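Long-range contacts in autotransporter adhesin/invasin TibA (Escherichia coli, PDB 4Q1Q), which mediates adhesion to and invasion of human intestinal epithelial cells, drives bacterial aggregation through TibA-TibA contacts and enhances biofilm formation: residues Ile115-Gln121 and Thr135-Phe141; Ser128-Ala132 and Ile147-Thr151; Ala10-Thr16 and Asp32-Thr38. All coordinates share one frame. Numbering follows the deposited sequence.

Interaction 1 of 3, residues Ile115-Gln121 and Thr135-Phe141. With 289 (D-glycero-alpha-D-manno-heptopyranose), chain B; 289 (D-glycero-alpha-D-manno-heptopyranose), chain X.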
loop_
_atom_site.group_PDB
_atom_site.type_symbol
_atom_site.label_atom_id
_atom_site.label_comp_id
_atom_site.label_asym_id
_atom_site.label_seq_id
_atom_site.Cartn_x
_atom_site.Cartn_y
_atom_site.Cartn_z
ATOM N N ILE A 115 -1.987 9.467 -0.083
ATOM C CA ILE A 115 -2.466 9.328 1.303
ATOM C C ILE A 115 -1.666 10.242 2.222
ATOM O O ILE A 115 -0.458 10.083 2.356
ATOM C CB ILE A 115 -2.403 7.879 1.831
ATOM C CG1 ILE A 115 -2.883 6.916 0.746
ATOM C CG2 ILE A 115 -3.244 7.725 3.098
ATOM C CD1 ILE A 115 -2.522 5.476 1.023
ATOM N N ASN A 116 -2.343 11.208 2.832
ATOM C CA ASN A 116 -1.663 12.175 3.702
ATOM C C ASN A 116 -1.757 11.830 5.184
ATOM O O ASN A 116 -2.410 10.865 5.571
ATOM C CB ASN A 116 -2.204 13.589 3.460
ATOM C CG ASN A 116 -1.804 14.123 2.101
ATOM O OD1 ASN A 116 -0.646 14.003 1.696
ATOM N ND2 ASN A 116 -2.769 14.668 1.371
ATOM N N SER A 117 -1.108 12.645 6.004
ATOM C CA SER A 117 -0.991 12.398 7.438
ATOM C C SER A 117 -2.330 11.973 8.035
ATOM O O SER A 117 -3.356 12.636 7.897
ATOM C CB SER A 117 -0.380 13.613 8.146
ATOM O OG SER A 117 0.327 13.212 9.308
ATOM N N GLY A 118 -2.323 10.786 8.631
ATOM C CA GLY A 118 -3.485 10.237 9.318
ATOM C C GLY A 118 -4.535 9.686 8.380
ATOM O O GLY A 118 -5.618 9.296 8.810
ATOM N N GLY A 119 -4.218 9.618 7.090
ATOM C CA GLY A 119 -5.172 9.116 6.110
ATOM C C GLY A 119 -4.983 7.622 5.918
ATOM O O GLY A 119 -3.897 7.104 6.137
ATOM N N ASP A 120 -6.041 6.939 5.504
ATOM C CA ASP A 120 -5.998 5.493 5.332
ATOM C C ASP A 120 -6.594 5.053 3.999
ATOM O O ASP A 120 -7.618 5.577 3.551
ATOM C CB ASP A 120 -6.783 4.812 6.456
ATOM C CG ASP A 120 -6.039 4.799 7.782
ATOM O OD1 ASP A 120 -4.789 4.824 7.784
ATOM O OD2 ASP A 120 -6.710 4.757 8.834
ATOM N N GLN A 121 -5.918 4.105 3.360
ATOM C CA GLN A 121 -6.443 3.447 2.181
ATOM C C GLN A 121 -6.519 1.970 2.526
ATOM O O GLN A 121 -5.496 1.375 2.848
ATOM C CB GLN A 121 -5.505 3.627 0.987
ATOM C CG GLN A 121 -5.986 2.894 -0.251
ATOM C CD GLN A 121 -4.957 2.970 -1.356
ATOM O OE1 GLN A 121 -3.788 2.621 -1.167
ATOM N NE2 GLN A 121 -5.399 3.422 -2.527
ATOM N N THR A 135 2.568 8.713 2.405
ATOM C CA THR A 135 3.422 9.732 3.018
ATOM C C THR A 135 3.420 9.605 4.538
ATOM O O THR A 135 2.824 8.680 5.097
ATOM C CB THR A 135 2.992 11.174 2.636
ATOM O OG1 THR A 135 1.699 11.483 3.181
ATOM C CG2 THR A 135 2.933 11.359 1.124
ATOM N N SER A 136 4.081 10.561 5.183
ATOM C CA SER A 136 4.313 10.596 6.625
ATOM C C SER A 136 3.009 10.554 7.398
ATOM O O SER A 136 2.143 11.391 7.175
ATOM C CB SER A 136 5.097 11.854 7.013
ATOM O OG SER A 136 5.775 11.697 8.249
ATOM N N GLY A 137 2.873 9.576 8.291
ATOM C CA GLY A 137 1.636 9.381 9.040
ATOM C C GLY A 137 0.514 8.723 8.263
ATOM O O GLY A 137 -0.552 8.465 8.828
ATOM N N ALA A 138 0.720 8.444 6.979
ATOM C CA ALA A 138 -0.324 7.768 6.197
ATOM C C ALA A 138 -0.246 6.252 6.345
ATOM O O ALA A 138 0.811 5.734 6.668
ATOM C CB ALA A 138 -0.199 8.121 4.723
ATOM N N ARG A 139 -1.333 5.537 6.070
ATOM C CA ARG A 139 -1.293 4.085 6.134
ATOM C C ARG A 139 -2.020 3.455 4.960
ATOM O O ARG A 139 -3.087 3.906 4.583
ATOM C CB ARG A 139 -1.924 3.587 7.449
ATOM C CG ARG A 139 -1.222 4.140 8.678
ATOM C CD ARG A 139 -1.765 3.618 10.002
ATOM N NE ARG A 139 -3.203 3.814 10.161
ATOM C CZ ARG A 139 -3.891 3.360 11.204
ATOM N NH1 ARG A 139 -3.275 2.740 12.193
ATOM N NH2 ARG A 139 -5.192 3.536 11.303
ATOM N N GLN A 140 -1.467 2.369 4.437
ATOM C CA GLN A 140 -2.154 1.552 3.448
ATOM C C GLN A 140 -2.323 0.128 3.967
ATOM O O GLN A 140 -1.355 -0.493 4.394
ATOM C CB GLN A 140 -1.329 1.563 2.157
ATOM C CG GLN A 140 -2.001 0.803 1.026
ATOM C CD GLN A 140 -1.084 0.494 -0.135
ATOM O OE1 GLN A 140 -0.031 -0.131 0.010
ATOM N NE2 GLN A 140 -1.516 0.894 -1.326
ATOM N N PHE A 141 -3.543 -0.395 3.919
ATOM C CA PHE A 141 -3.861 -1.736 4.392
ATOM C C PHE A 141 -4.312 -2.599 3.226
ATOM O O PHE A 141 -5.209 -2.181 2.498
ATOM C CB PHE A 141 -5.010 -1.717 5.399
ATOM C CG PHE A 141 -4.688 -0.978 6.665
ATOM C CD1 PHE A 141 -4.026 -1.617 7.705
ATOM C CD2 PHE A 141 -5.032 0.362 6.803
ATOM C CE1 PHE A 141 -3.705 -0.942 8.870
ATOM C CE2 PHE A 141 -4.741 1.027 7.984
ATOM C CZ PHE A 141 -4.076 0.385 9.010
HETATM O O7 289 B . -3.178 17.651 9.749
HETATM C C7 289 B . -2.575 16.354 9.669
HETATM C C6 289 B . -2.401 15.795 11.075
HETATM O O6 289 B . -3.689 15.631 11.669
HETATM C C5 289 B . -1.719 14.433 11.058
HETATM O O5 289 B . -0.320 14.605 10.822
HETATM C C1 289 B . 0.300 13.334 10.611
HETATM C C2 289 B . 0.343 12.707 12.002
HETATM O O2 289 B . 0.947 13.600 12.944
HETATM C C3 289 B . -1.098 12.390 12.385
HETATM O O3 289 B . -1.177 11.797 13.685
HETATM C C4 289 B . -1.940 13.661 12.355
HETATM O O4 289 B . -3.308 13.262 12.492
HETATM O O7 289 X . 3.239 16.591 10.085
HETATM C C7 289 X . 4.211 15.591 9.762
HETATM C C6 289 X . 4.293 14.595 10.914
HETATM O O6 289 X . 2.983 14.317 11.427
HETATM C C5 289 X . 4.949 13.303 10.437
HETATM O O5 289 X . 6.065 13.583 9.596
HETATM C C1 289 X . 6.586 12.396 8.997
HETATM C C2 289 X . 7.315 11.646 10.107
HETATM O O2 289 X . 8.377 12.414 10.680
HETATM C C3 289 X . 6.284 11.275 11.161
HETATM O O3 289 X . 7.003 10.708 12.262
HETATM C C4 289 X . 5.450 12.470 11.606
HETATM O O4 289 X . 4.276 12.029 12.295
#
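Follow the chain out of one coil and into the next: 115-121 and 135-141 each make a type II turn (N116 to G119, T135 to A138) and then enter a strand, and the two strands pair in parallel. The backbone groups named here are satisfied across the gap. I115 O accepts T135 OG1 at 2.7 Å and, weakly, T135 N at 3.3 Å. Between the turns, G118 N donates to G137 O (2.9 Å). The strands then exchange R139 N to G119 O (3.0 Å), Q121 N to R139 O (3.1 Å) and F141 N to Q121 O (2.8 Å). On the outer face D120 and R139 form a bidentate salt bridge, NE to OD1 at 3.0 Å and NH2 to OD2 at 3.1 Å. On the inner face Q140 NE2 donates to Q121 OE1 (2.9 Å), while Q121 NE2 goes on to Q102 and Q140 OE1 receives Q159, so the buried amides form a ladder. N116 ND2 is satisfied by N97, and the F141 ring stacks between Y122 and Y160. At the turns, S117 OG and S136 OG are each bonded to C1 of a heptose; a CB on G137 would clash with S117 OG. Stacked turns and in-register parallel strands, with like residues stacking as this glutamine row does, are typical of a right-handed parallel beta-helix, here part of an autotransporter passenger domain.

Interaction 2 of 3, residues Ser128-Ala132 and Ile147-Thr151; sequences SATSA and IVKAT. With 289 (D-glycero-alpha-D-manno-heptopyranose), chain L; 289 (D-glycero-alpha-D-manno-heptopyranose), chain C.
Build 128-130 and 147-149 as parallel strands (phi/psi near -130/140), 4.7 Å apart at closest approach, their N-to-C directions 10° apart; S128 lies opposite I147, A129 opposite V148, T130 opposite K149, S131 opposite A150 and A132 opposite T151. A129 sits at the centre: its N donates to I147 O (3.0 Å), its O accepts K149 N (2.8 Å), and its CB points inward, 4.2 Å from CG1 of V148 (chi1 m). K149 receives S131 N on its O (2.9 Å); its side chain starts t, t on the outer face, CB 4.1 Å from T130 OG1, and its end leads away from 128-132. Two successive rungs of the parallel beta-helix meet here, and both strands end in a corner where S131 and A150 adopt left-handed conformations (phi/psi 68/24 and 59/36). The chain turns inward to A132, whose CB packs 4.1 Å from T151 CG2 and against Q121 and Q140. T130 OG1 (chi1 m) hydrogen-bonds O3 of the chain L heptose (2.7 Å); S131 OG is bonded to C1 of the chain C heptose.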
loop_
_atom_site.group_PDB
_atom_site.type_symbol
_atom_site.label_atom_id
_atom_site.label_comp_id
_atom_site.label_asym_id
_atom_site.label_seq_id
_atom_site.Cartn_x
_atom_site.Cartn_y
_atom_site.Cartn_z
ATOM N N SER A 128 -7.870 -3.407 -6.201
ATOM C CA SER A 128 -6.518 -3.147 -6.650
ATOM C C SER A 128 -6.219 -1.672 -6.475
ATOM O O SER A 128 -7.054 -0.798 -6.728
ATOM C CB SER A 128 -6.310 -3.533 -8.122
ATOM O OG SER A 128 -7.260 -4.516 -8.493
ATOM N N ALA A 129 -4.980 -1.385 -6.110
ATOM C CA ALA A 129 -4.521 -0.002 -6.147
ATOM C C ALA A 129 -3.141 0.044 -6.769
ATOM O O ALA A 129 -2.283 -0.787 -6.475
ATOM C CB ALA A 129 -4.498 0.624 -4.768
ATOM N N THR A 130 -2.930 1.049 -7.612
ATOM C CA THR A 130 -1.680 1.167 -8.317
ATOM C C THR A 130 -1.257 2.574 -7.981
ATOM O O THR A 130 -2.078 3.487 -8.036
ATOM C CB THR A 130 -1.854 0.910 -9.831
ATOM O OG1 THR A 130 -2.341 -0.426 -10.054
ATOM C CG2 THR A 130 -0.542 1.068 -10.586
ATOM N N SER A 131 0.023 2.717 -7.653
ATOM C CA SER A 131 0.680 4.013 -7.546
ATOM C C SER A 131 0.182 4.847 -6.378
ATOM O O SER A 131 0.369 6.064 -6.364
ATOM C CB SER A 131 0.567 4.807 -8.855
ATOM O OG SER A 131 1.325 4.151 -9.857
ATOM N N ALA A 132 -0.356 4.177 -5.367
ATOM C CA ALA A 132 -0.567 4.832 -4.086
ATOM C C ALA A 132 0.740 5.489 -3.645
ATOM O O ALA A 132 1.821 4.925 -3.797
ATOM C CB ALA A 132 -1.048 3.826 -3.050
ATOM N N ILE A 147 -4.836 -6.309 -3.854
ATOM C CA ILE A 147 -3.536 -6.276 -4.505
ATOM C C ILE A 147 -3.123 -4.842 -4.759
ATOM O O ILE A 147 -3.905 -4.031 -5.275
ATOM C CB ILE A 147 -3.530 -7.023 -5.850
ATOM C CG1 ILE A 147 -4.020 -8.462 -5.628
ATOM C CG2 ILE A 147 -2.133 -6.994 -6.454
ATOM C CD1 ILE A 147 -4.005 -9.360 -6.851
ATOM N N VAL A 148 -1.882 -4.534 -4.396
ATOM C CA VAL A 148 -1.360 -3.185 -4.596
ATOM C C VAL A 148 -0.070 -3.260 -5.396
ATOM O O VAL A 148 0.733 -4.175 -5.207
ATOM C CB VAL A 148 -1.117 -2.404 -3.285
ATOM C CG1 VAL A 148 -2.414 -2.242 -2.518
ATOM C CG2 VAL A 148 -0.082 -3.091 -2.402
ATOM N N LYS A 149 0.086 -2.321 -6.323
ATOM C CA LYS A 149 1.174 -2.384 -7.282
ATOM C C LYS A 149 1.781 -1.008 -7.315
ATOM O O LYS A 149 1.048 -0.031 -7.354
ATOM C CB LYS A 149 0.698 -2.832 -8.664
ATOM C CG LYS A 149 1.654 -2.461 -9.794
ATOM C CD LYS A 149 1.146 -2.892 -11.161
ATOM C CE LYS A 149 1.725 -4.240 -11.557
ATOM N NZ LYS A 149 0.891 -4.915 -12.590
ATOM N N ALA A 150 3.111 -0.961 -7.279
ATOM C CA ALA A 150 3.875 0.273 -7.404
ATOM C C ALA A 150 3.519 1.277 -6.322
ATOM O O ALA A 150 3.514 2.475 -6.582
ATOM C CB ALA A 150 3.691 0.913 -8.779
ATOM N N THR A 151 3.234 0.805 -5.115
ATOM C CA THR A 151 3.138 1.696 -3.959
ATOM C C THR A 151 4.503 2.302 -3.602
ATOM O O THR A 151 5.500 1.584 -3.499
ATOM C CB THR A 151 2.622 0.938 -2.720
ATOM O OG1 THR A 151 1.480 0.127 -3.048
ATOM C CG2 THR A 151 2.225 1.906 -1.626
HETATM O O7 289 L . -10.273 -2.674 -12.254
HETATM C C7 289 L . -9.696 -3.724 -11.470
HETATM C C6 289 L . -8.175 -3.631 -11.537
HETATM O O6 289 L . -7.721 -4.151 -12.791
HETATM C C5 289 L . -7.710 -2.188 -11.386
HETATM O O5 289 L . -7.809 -1.796 -10.018
HETATM C C1 289 L . -7.526 -0.410 -9.842
HETATM C C2 289 L . -6.074 -0.136 -10.216
HETATM O O2 289 L . -5.210 -0.818 -9.300
HETATM C C3 289 L . -5.778 -0.602 -11.637
HETATM O O3 289 L . -4.368 -0.542 -11.874
HETATM C C4 289 L . -6.270 -2.028 -11.857
HETATM O O4 289 L . -6.184 -2.352 -13.250
HETATM O O7 289 C . 3.533 8.383 -8.828
HETATM C C7 289 C . 2.434 8.372 -9.751
HETATM C C6 289 C . 2.740 7.626 -11.049
HETATM O O6 289 C . 3.907 8.247 -11.597
HETATM C C5 289 C . 2.913 6.113 -10.883
HETATM O O5 289 C . 1.707 5.582 -11.425
HETATM C C1 289 C . 1.551 4.190 -11.143
HETATM C C2 289 C . 2.540 3.444 -12.020
HETATM O O2 289 C . 2.350 3.773 -13.396
HETATM C C3 289 C . 3.910 3.882 -11.527
HETATM O O3 289 C . 4.901 3.215 -12.312
HETATM C C4 289 C . 4.052 5.397 -11.604
HETATM O O4 289 C . 5.336 5.699 -11.044
#

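Interaction 3 of 3, residues Ala10-Thr16 and Asp32-Thr38. With 289 (D-glycero-alpha-D-manno-heptopyranose), chain D.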
loop_
_atom_site.group_PDB
_atom_site.type_symbol
_atom_site.label_atom_id
_atom_site.label_comp_id
_atom_site.label_asym_id
_atom_site.label_seq_id
_atom_site.Cartn_x
_atom_site.Cartn_y
_atom_site.Cartn_z
ATOM N N ALA A 10 -27.672 15.863 -17.248
ATOM C CA ALA A 10 -27.314 16.530 -15.995
ATOM C C ALA A 10 -25.816 16.768 -15.833
ATOM O O ALA A 10 -24.995 16.029 -16.375
ATOM C CB ALA A 10 -27.843 15.752 -14.798
ATOM N N ALA A 11 -25.481 17.804 -15.071
ATOM C CA ALA A 11 -24.102 18.231 -14.886
ATOM C C ALA A 11 -24.018 19.370 -13.876
ATOM O O ALA A 11 -24.433 20.486 -14.187
ATOM C CB ALA A 11 -23.507 18.679 -16.212
ATOM N N TYR A 12 -23.452 19.108 -12.702
ATOM C CA TYR A 12 -23.509 20.023 -11.561
ATOM C C TYR A 12 -22.172 20.692 -11.252
ATOM O O TYR A 12 -21.121 20.190 -11.650
ATOM C CB TYR A 12 -23.942 19.268 -10.300
ATOM C CG TYR A 12 -25.218 18.472 -10.437
ATOM C CD1 TYR A 12 -25.204 17.165 -10.910
ATOM C CD2 TYR A 12 -26.439 19.026 -10.071
ATOM C CE1 TYR A 12 -26.371 16.432 -11.025
ATOM C CE2 TYR A 12 -27.613 18.305 -10.191
ATOM C CZ TYR A 12 -27.572 17.009 -10.666
ATOM O OH TYR A 12 -28.743 16.289 -10.768
ATOM N N ASP A 13 -22.205 21.794 -10.506
ATOM C CA ASP A 13 -20.965 22.485 -10.170
ATOM C C ASP A 13 -21.049 23.229 -8.841
ATOM O O ASP A 13 -22.057 23.844 -8.510
ATOM C CB ASP A 13 -20.569 23.455 -11.292
ATOM C CG ASP A 13 -19.238 24.148 -11.030
ATOM O OD1 ASP A 13 -18.190 23.470 -10.931
ATOM O OD2 ASP A 13 -19.233 25.392 -10.922
ATOM N N ASN A 14 -19.964 23.183 -8.076
ATOM C CA ASN A 14 -19.913 23.838 -6.768
ATOM C C ASN A 14 -21.163 23.618 -5.911
ATOM O O ASN A 14 -21.490 24.430 -5.048
ATOM C CB ASN A 14 -19.599 25.328 -6.951
ATOM C CG ASN A 14 -18.199 25.551 -7.494
ATOM O OD1 ASN A 14 -17.638 24.675 -8.152
ATOM N ND2 ASN A 14 -17.611 26.702 -7.201
ATOM N N GLN A 15 -21.836 22.495 -6.158
ATOM C CA GLN A 15 -22.906 21.998 -5.305
ATOM C C GLN A 15 -22.317 21.466 -4.003
ATOM O O GLN A 15 -21.320 20.744 -4.018
ATOM C CB GLN A 15 -23.673 20.872 -6.008
ATOM C CG GLN A 15 -24.677 21.317 -7.060
ATOM C CD GLN A 15 -26.030 21.651 -6.460
ATOM O OE1 GLN A 15 -26.121 22.436 -5.516
ATOM N NE2 GLN A 15 -27.088 21.039 -6.984
ATOM N N THR A 16 -22.926 21.849 -2.887
ATOM C CA THR A 16 -22.637 21.271 -1.584
ATOM C C THR A 16 -23.872 20.462 -1.206
ATOM O O THR A 16 -25.002 20.889 -1.460
ATOM C CB THR A 16 -22.360 22.328 -0.494
ATOM O OG1 THR A 16 -21.173 23.072 -0.790
ATOM C CG2 THR A 16 -22.138 21.687 0.859
ATOM N N ASP A 32 -23.507 12.002 -17.184
ATOM C CA ASP A 32 -23.606 13.011 -16.145
ATOM C C ASP A 32 -22.221 13.427 -15.648
ATOM O O ASP A 32 -21.227 12.712 -15.797
ATOM C CB ASP A 32 -24.469 12.509 -14.983
ATOM C CG ASP A 32 -25.939 12.357 -15.352
ATOM O OD1 ASP A 32 -26.424 13.140 -16.200
ATOM O OD2 ASP A 32 -26.618 11.474 -14.768
ATOM N N THR A 33 -22.200 14.610 -15.043
ATOM C CA THR A 33 -20.979 15.263 -14.605
ATOM C C THR A 33 -21.180 15.988 -13.285
ATOM O O THR A 33 -22.227 16.580 -13.035
ATOM C CB THR A 33 -20.519 16.282 -15.665
ATOM O OG1 THR A 33 -19.725 15.576 -16.627
ATOM C CG2 THR A 33 -19.695 17.427 -15.071
ATOM N N ALA A 34 -20.143 15.985 -12.459
ATOM C CA ALA A 34 -20.193 16.722 -11.204
ATOM C C ALA A 34 -18.801 17.265 -10.929
ATOM O O ALA A 34 -17.826 16.530 -11.065
ATOM C CB ALA A 34 -20.682 15.833 -10.077
ATOM N N LYS A 35 -18.708 18.549 -10.599
ATOM C CA LYS A 35 -17.417 19.183 -10.377
ATOM C C LYS A 35 -17.455 20.011 -9.096
ATOM O O LYS A 35 -18.482 20.599 -8.747
ATOM C CB LYS A 35 -17.012 20.023 -11.596
ATOM C CG LYS A 35 -16.969 19.214 -12.884
ATOM C CD LYS A 35 -16.764 20.056 -14.135
ATOM C CE LYS A 35 -15.368 20.657 -14.207
ATOM N NZ LYS A 35 -14.283 19.641 -14.229
ATOM N N ASN A 36 -16.317 20.030 -8.409
ATOM C CA ASN A 36 -16.147 20.734 -7.134
ATOM C C ASN A 36 -17.316 20.535 -6.170
ATOM O O ASN A 36 -17.714 21.469 -5.475
ATOM C CB ASN A 36 -15.934 22.236 -7.361
ATOM C CG ASN A 36 -14.471 22.642 -7.436
ATOM O OD1 ASN A 36 -13.587 22.003 -6.860
ATOM N ND2 ASN A 36 -14.214 23.751 -8.126
ATOM N N THR A 37 -17.882 19.330 -6.143
ATOM C CA THR A 37 -18.893 18.995 -5.149
ATOM C C THR A 37 -18.271 18.904 -3.761
ATOM O O THR A 37 -17.129 18.469 -3.606
ATOM C CB THR A 37 -19.564 17.654 -5.459
ATOM O OG1 THR A 37 -19.902 17.586 -6.847
ATOM C CG2 THR A 37 -20.811 17.496 -4.612
ATOM N N THR A 38 -19.015 19.347 -2.754
ATOM C CA THR A 38 -18.583 19.209 -1.372
ATOM C C THR A 38 -19.612 18.326 -0.681
ATOM O O THR A 38 -20.775 18.719 -0.615
ATOM C CB THR A 38 -18.474 20.574 -0.664
ATOM O OG1 THR A 38 -17.581 21.432 -1.388
ATOM C CG2 THR A 38 -17.955 20.420 0.757
HETATM O O7 289 D . -10.080 23.443 -4.847
HETATM C C7 289 D . -10.253 22.211 -5.560
HETATM C C6 289 D . -10.697 22.446 -7.003
HETATM O O6 289 D . -10.031 23.591 -7.548
HETATM C C5 289 D . -10.447 21.247 -7.912
HETATM O O5 289 D . -11.432 21.258 -8.948
HETATM C C1 289 D . -11.359 20.114 -9.805
HETATM C C2 289 D . -10.054 20.008 -10.592
HETATM O O2 289 D . -9.966 20.969 -11.650
HETATM C C3 289 D . -8.891 20.142 -9.611
HETATM O O3 289 D . -7.693 20.378 -10.359
HETATM C C4 289 D . -9.071 21.247 -8.570
HETATM O O4 289 D . -8.072 21.059 -7.567
#
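This is a parallel strand-strand contact at the N-terminal end of the beta-helix, where strand 11-13 lies on strand 33-35 of the next coil. The two run almost parallel, 5° between their directions, with a closest axis approach of 4.5 Å. Three backbone bonds hold the middle: Y12 N to T33 O (2.8 Å), K35 N to Y12 O (3.1 Å) and N14 N to K35 O (3.1 Å). Towards the start of the chain the pairing loosens, with T33 N to A10 O at 3.4 Å and A10 N to D32 OD1 at 3.2 Å, both weak; the other carboxylate oxygen of D32 takes the S29 amide. N14 and N36 have matching left-handed backbone conformations, so both chains bend at the same level, and the register survives the corner: T38 N donates to Q15 O (3.0 Å), and T16 CA comes within 3.3 Å of T38 O. On the inner side Y12, Q15, A34 and T37 all touch M26 of strand 25-28, in the other sheet of the helix. Outside, D13 OD1 approaches K35 CB at 3.7 Å, but the lysine end leads away and the two charges make no salt bridge. Cohesion therefore comes mainly from main-chain amides and carbonyls, helped by short CA-H...O contacts such as A11 CA to T33 O (3.1 Å), and it asks little of the outward side chains.

Overall arrangement
All three contacts stack one beta-helical coil on the next. Interactions 1 and 2 join the same two coils on different walls: strand 120-124 leads into 128-130 and strand 139-143 into 147-149, and their inner faces meet where Q121 and Q140 pack on A132 and Q140 on V148. Interaction 2 is buried, interaction 1 partly buried. Interaction 3, about 27 Å and 28 Å from them between centres, belongs to the same sheet as interaction 2 but sits at the more exposed N-terminal end. Parallel backbone bonding is common to all, weakening where interaction 3 starts; interaction 1 adds a salt bridge, amide ladder and two serine-linked heptoses, interaction 2 apolar packing and one, interaction 3 none.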